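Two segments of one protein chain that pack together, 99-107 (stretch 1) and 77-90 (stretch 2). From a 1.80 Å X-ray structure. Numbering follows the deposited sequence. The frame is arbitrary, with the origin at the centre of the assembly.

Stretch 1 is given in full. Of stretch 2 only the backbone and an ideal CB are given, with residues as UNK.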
# COMPACT_ATOMS: atom_id res chain seq x y z
N VAL A 99 -4.19 -13.31 -4.82
CA VAL A 99 -3.32 -12.89 -5.91
C VAL A 99 -2.47 -11.69 -5.47
O VAL A 99 -1.25 -11.68 -5.64
CB VAL A 99 -4.10 -12.53 -7.18
CG1 VAL A 99 -3.16 -12.01 -8.25
CG2 VAL A 99 -4.87 -13.75 -7.71
N GLY A 100 -3.14 -10.69 -4.92
CA GLY A 100 -2.47 -9.54 -4.36
C GLY A 100 -3.25 -8.98 -3.19
O GLY A 100 -4.42 -9.30 -3.00
N VAL A 101 -2.60 -8.14 -2.38
CA VAL A 101 -3.27 -7.50 -1.26
C VAL A 101 -2.68 -6.10 -1.04
O VAL A 101 -1.53 -5.85 -1.37
CB VAL A 101 -3.29 -8.41 0.02
CG1 VAL A 101 -1.95 -9.01 0.30
CG2 VAL A 101 -3.81 -7.67 1.25
N ASN A 102 -3.51 -5.18 -0.55
CA ASN A 102 -3.08 -3.81 -0.28
C ASN A 102 -3.65 -3.51 1.09
O ASN A 102 -4.87 -3.47 1.26
CB ASN A 102 -3.68 -2.84 -1.31
CG ASN A 102 -2.84 -1.58 -1.55
OD1 ASN A 102 -3.13 -0.80 -2.45
ND2 ASN A 102 -1.81 -1.37 -0.74
N ILE A 103 -2.78 -3.36 2.09
CA ILE A 103 -3.24 -3.04 3.43
C ILE A 103 -3.43 -1.53 3.53
O ILE A 103 -2.49 -0.76 3.34
CB ILE A 103 -2.25 -3.53 4.51
CG1 ILE A 103 -1.99 -5.04 4.34
CG2 ILE A 103 -2.78 -3.25 5.91
CD1 ILE A 103 -3.21 -5.91 4.63
N LEU A 104 -4.66 -1.11 3.82
CA LEU A 104 -5.01 0.30 3.75
C LEU A 104 -5.60 0.78 5.08
O LEU A 104 -6.20 -0.01 5.83
CB LEU A 104 -6.06 0.54 2.65
CG LEU A 104 -5.89 0.05 1.20
CD1 LEU A 104 -7.08 0.50 0.37
CD2 LEU A 104 -4.62 0.54 0.58
N ASP A 105 -5.44 2.07 5.35
CA ASP A 105 -6.25 2.68 6.41
C ASP A 105 -6.50 4.15 6.09
O ASP A 105 -6.11 4.61 5.03
CB ASP A 105 -5.63 2.49 7.80
CG ASP A 105 -4.34 3.26 8.00
OD1 ASP A 105 -3.86 3.94 7.06
OD2 ASP A 105 -3.79 3.16 9.12
N VAL A 106 -7.14 4.88 6.99
CA VAL A 106 -7.41 6.28 6.72
C VAL A 106 -6.49 7.19 7.54
O VAL A 106 -6.40 7.04 8.76
CB VAL A 106 -8.90 6.62 6.92
CG1 VAL A 106 -9.17 8.12 6.73
CG2 VAL A 106 -9.74 5.79 5.95
N ALA A 107 -5.78 8.08 6.85
CA ALA A 107 -4.94 9.08 7.50
C ALA A 107 -5.84 10.28 7.81
O ALA A 107 -6.68 10.66 7.00
CB ALA A 107 -3.79 9.48 6.61
N UNK A 77 1.93 -3.57 12.96
CA UNK A 77 1.25 -2.44 12.27
C UNK A 77 0.07 -2.86 11.40
O UNK A 77 -1.05 -2.32 11.53
CB UNK A 77 2.26 -1.69 11.39
N UNK A 78 0.33 -3.79 10.48
CA UNK A 78 -0.73 -4.32 9.60
C UNK A 78 -1.91 -4.85 10.41
O UNK A 78 -3.07 -4.60 10.06
CB UNK A 78 -0.18 -5.43 8.71
N UNK A 79 -1.60 -5.62 11.47
CA UNK A 79 -2.65 -6.19 12.31
C UNK A 79 -3.48 -5.11 12.99
O UNK A 79 -4.69 -5.29 13.17
CB UNK A 79 -2.04 -7.11 13.36
N UNK A 80 -2.84 -4.01 13.37
CA UNK A 80 -3.61 -2.87 13.91
C UNK A 80 -4.50 -2.23 12.85
O UNK A 80 -5.57 -1.69 13.18
CB UNK A 80 -2.66 -1.81 14.48
N UNK A 81 -4.06 -2.26 11.60
CA UNK A 81 -4.83 -1.62 10.52
C UNK A 81 -6.05 -2.41 10.01
O UNK A 81 -7.06 -1.82 9.65
CB UNK A 81 -3.89 -1.36 9.34
N UNK A 82 -5.92 -3.73 9.93
CA UNK A 82 -6.96 -4.57 9.32
C UNK A 82 -8.40 -4.37 9.81
O UNK A 82 -9.32 -4.38 8.99
CB UNK A 82 -6.59 -6.04 9.55
N UNK A 83 -8.60 -4.19 11.13
CA UNK A 83 -9.98 -4.02 11.62
C UNK A 83 -10.68 -2.77 11.12
O UNK A 83 -11.88 -2.64 11.42
CB UNK A 83 -9.98 -4.00 13.15
N UNK A 84 -9.98 -1.87 10.43
CA UNK A 84 -10.65 -0.69 9.88
C UNK A 84 -11.51 -1.11 8.69
O UNK A 84 -12.33 -0.33 8.23
CB UNK A 84 -9.63 0.37 9.46
N UNK A 85 -11.31 -2.34 8.21
CA UNK A 85 -12.12 -2.88 7.10
C UNK A 85 -11.99 -2.02 5.85
O UNK A 85 -12.97 -1.67 5.18
CB UNK A 85 -13.59 -2.98 7.51
N UNK A 86 -10.76 -1.67 5.53
CA UNK A 86 -10.52 -0.89 4.34
C UNK A 86 -9.54 -1.58 3.41
O UNK A 86 -9.31 -1.11 2.30
CB UNK A 86 -10.00 0.50 4.72
N UNK A 87 -8.97 -2.70 3.84
CA UNK A 87 -7.93 -3.33 3.03
C UNK A 87 -8.48 -4.11 1.84
O UNK A 87 -9.56 -4.69 1.91
CB UNK A 87 -7.09 -4.27 3.91
N UNK A 88 -7.71 -4.12 0.76
CA UNK A 88 -8.20 -4.67 -0.50
C UNK A 88 -7.46 -5.93 -0.95
O UNK A 88 -6.26 -6.05 -0.74
CB UNK A 88 -8.10 -3.61 -1.59
N UNK A 89 -8.18 -6.87 -1.57
CA UNK A 89 -7.56 -8.14 -1.98
C UNK A 89 -7.99 -8.49 -3.40
O UNK A 89 -9.11 -8.17 -3.81
CB UNK A 89 -7.94 -9.27 -1.02
N UNK A 90 -7.09 -9.12 -4.15
CA UNK A 90 -7.39 -9.53 -5.52
C UNK A 90 -7.49 -11.05 -5.60
O UNK A 90 -6.63 -11.78 -5.08
CB UNK A 90 -6.32 -9.01 -6.49

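Positions 77 to 81 are helical, and their axis crosses the strand of stretch 1 at 63°. At position 77 no atom of stretch 1 lies within 5.5 Å of the ideal CB, so the strand imposes little; the residue is Leu77. Position 78 points sideways, its CB 4.4 Å from Ile103 CG2, and any broad apolar group could lie along that isoleucine. It is Trp78, which turns a ring face to Ile103 CG1, 4.3 Å from the centroid of its five-membered ring.

Positions 79 and 80 have no contact with stretch 1 and tolerate many residues; they are Lys79 and Ala80. Position 81 points toward the strand, its CB 4.1 Å from Ile103 CG2 and 4.5 Å from Asp105 CB, which suits a long, flexible apolar chain. Met81 extends so that its CE lies 3.8 Å from Ile103 CG2 and 3.5 Å from Asp105 CG.

Position 82 starts sideways, and only a side chain with some length would reach Ile103. Leu82 does so, its CD2 3.6 Å from Ile103 CD1. Position 83, phi -65°, is out of reach and compatible with proline; it is Pro83. Position 84 faces Asp105, whose carboxylate would favour a donor or a positive charge. The residue is instead Asp84: its OD2 lies 4.5 Å from Asp105 OD2, and the O of water 2 lies between the two carboxylates, 2.7 Å from Asp84 OD2 and 2.8 Å from Asp105 OD2. Water 3 donates to Asp84 OD2 and accepts from Val106 N, a second bridge to the strand.

Position 85 has positive phi and psi (60°/46°), a conformation easiest for Gly, Asn or Asp, and points away; it is Arg85. Position 86 points toward Leu104 and Val106, favouring an apolar chain. Met86 brings its CB to 4.5 Å from Leu104 CB and its CE to 4.4 Å from Val106 CG2.

At position 87 the CB is 4.0 Å from Leu104 N, a donor that a short acceptor could meet; Ser, Thr, Asn or Asp would be plausible. Ser87 OG accepts from Leu104 N at 3.0 Å and also donates to water 1, which in turn donates to Leu104 O.

Positions 88 to 90 form an antiparallel strand. Position 88 shares a face with Asn102, with Leu104 CD1 4.7 Å from its CB, so an aliphatic residue fits; Leu88 places CD1 3.8 Å from Leu104 CD1. Its backbone N and O pair with Asn102. Position 89, on the face of Val101, suits a beta-branched residue; it is Val89, whose CG2 lies 3.4 Å from Gly100 O. Position 90 lies beside Gly100, its ideal CB 4.2 Å from Val99 CB, so a small or medium apolar group suits; Cys90 SG sits 4.0 Å from Val99 CB.

Stretch 2 77-90: LWKAMLPDRMSLVC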
# COMPACT_ATOMS: atom_id res chain seq x y z
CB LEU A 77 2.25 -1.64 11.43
CG LEU A 77 1.68 -0.35 10.82
CD1 LEU A 77 1.01 0.42 11.93
CD2 LEU A 77 2.76 0.49 10.17
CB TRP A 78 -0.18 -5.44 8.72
CG TRP A 78 0.76 -4.98 7.65
CD1 TRP A 78 0.70 -3.81 6.94
CD2 TRP A 78 1.88 -5.71 7.13
NE1 TRP A 78 1.72 -3.76 6.02
CE2 TRP A 78 2.46 -4.91 6.11
CE3 TRP A 78 2.46 -6.95 7.42
CZ2 TRP A 78 3.59 -5.32 5.40
CZ3 TRP A 78 3.58 -7.35 6.71
CH2 TRP A 78 4.14 -6.53 5.71
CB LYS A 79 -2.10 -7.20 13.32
CG LYS A 79 -1.73 -8.52 12.67
CD LYS A 79 -1.44 -9.61 13.68
CE LYS A 79 -1.06 -10.88 12.95
NZ LYS A 79 -0.89 -12.03 13.88
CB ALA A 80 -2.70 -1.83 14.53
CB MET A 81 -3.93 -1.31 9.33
CG MET A 81 -2.82 -0.29 9.62
SD MET A 81 -1.65 -0.23 8.26
CE MET A 81 -2.68 0.41 6.95
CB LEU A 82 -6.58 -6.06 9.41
CG LEU A 82 -5.36 -6.46 8.59
CD1 LEU A 82 -4.78 -7.76 9.12
CD2 LEU A 82 -5.74 -6.61 7.13
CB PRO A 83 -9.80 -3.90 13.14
CG PRO A 83 -8.52 -4.58 13.43
CD PRO A 83 -7.65 -4.28 12.26
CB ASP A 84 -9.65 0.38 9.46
CG ASP A 84 -8.86 0.95 10.65
OD1 ASP A 84 -9.28 0.72 11.81
OD2 ASP A 84 -7.85 1.64 10.42
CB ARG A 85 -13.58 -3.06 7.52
CG ARG A 85 -13.79 -4.21 8.51
CD ARG A 85 -15.26 -4.64 8.58
NE ARG A 85 -15.46 -5.74 9.51
CZ ARG A 85 -16.63 -6.33 9.74
NH1 ARG A 85 -17.71 -5.92 9.08
NH2 ARG A 85 -16.71 -7.32 10.62
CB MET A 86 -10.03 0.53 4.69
CG MET A 86 -11.10 1.40 5.39
SD MET A 86 -12.51 1.84 4.34
CE MET A 86 -11.73 2.95 3.17
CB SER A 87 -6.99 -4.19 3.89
OG SER A 87 -6.32 -3.36 4.83
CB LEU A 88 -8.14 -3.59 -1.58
CG LEU A 88 -9.08 -2.41 -1.35
CD1 LEU A 88 -8.86 -1.33 -2.40
CD2 LEU A 88 -10.53 -2.90 -1.38
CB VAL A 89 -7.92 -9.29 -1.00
CG1 VAL A 89 -9.44 -9.59 -0.98
CG2 VAL A 89 -7.17 -10.57 -1.36
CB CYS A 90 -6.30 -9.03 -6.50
SG CYS A 90 -6.52 -9.48 -8.25
O HOH W 1 -7.82 -1.95 6.76
O HOH W 2 -5.31 2.21 11.24
O HOH W 3 -8.58 3.63 9.18
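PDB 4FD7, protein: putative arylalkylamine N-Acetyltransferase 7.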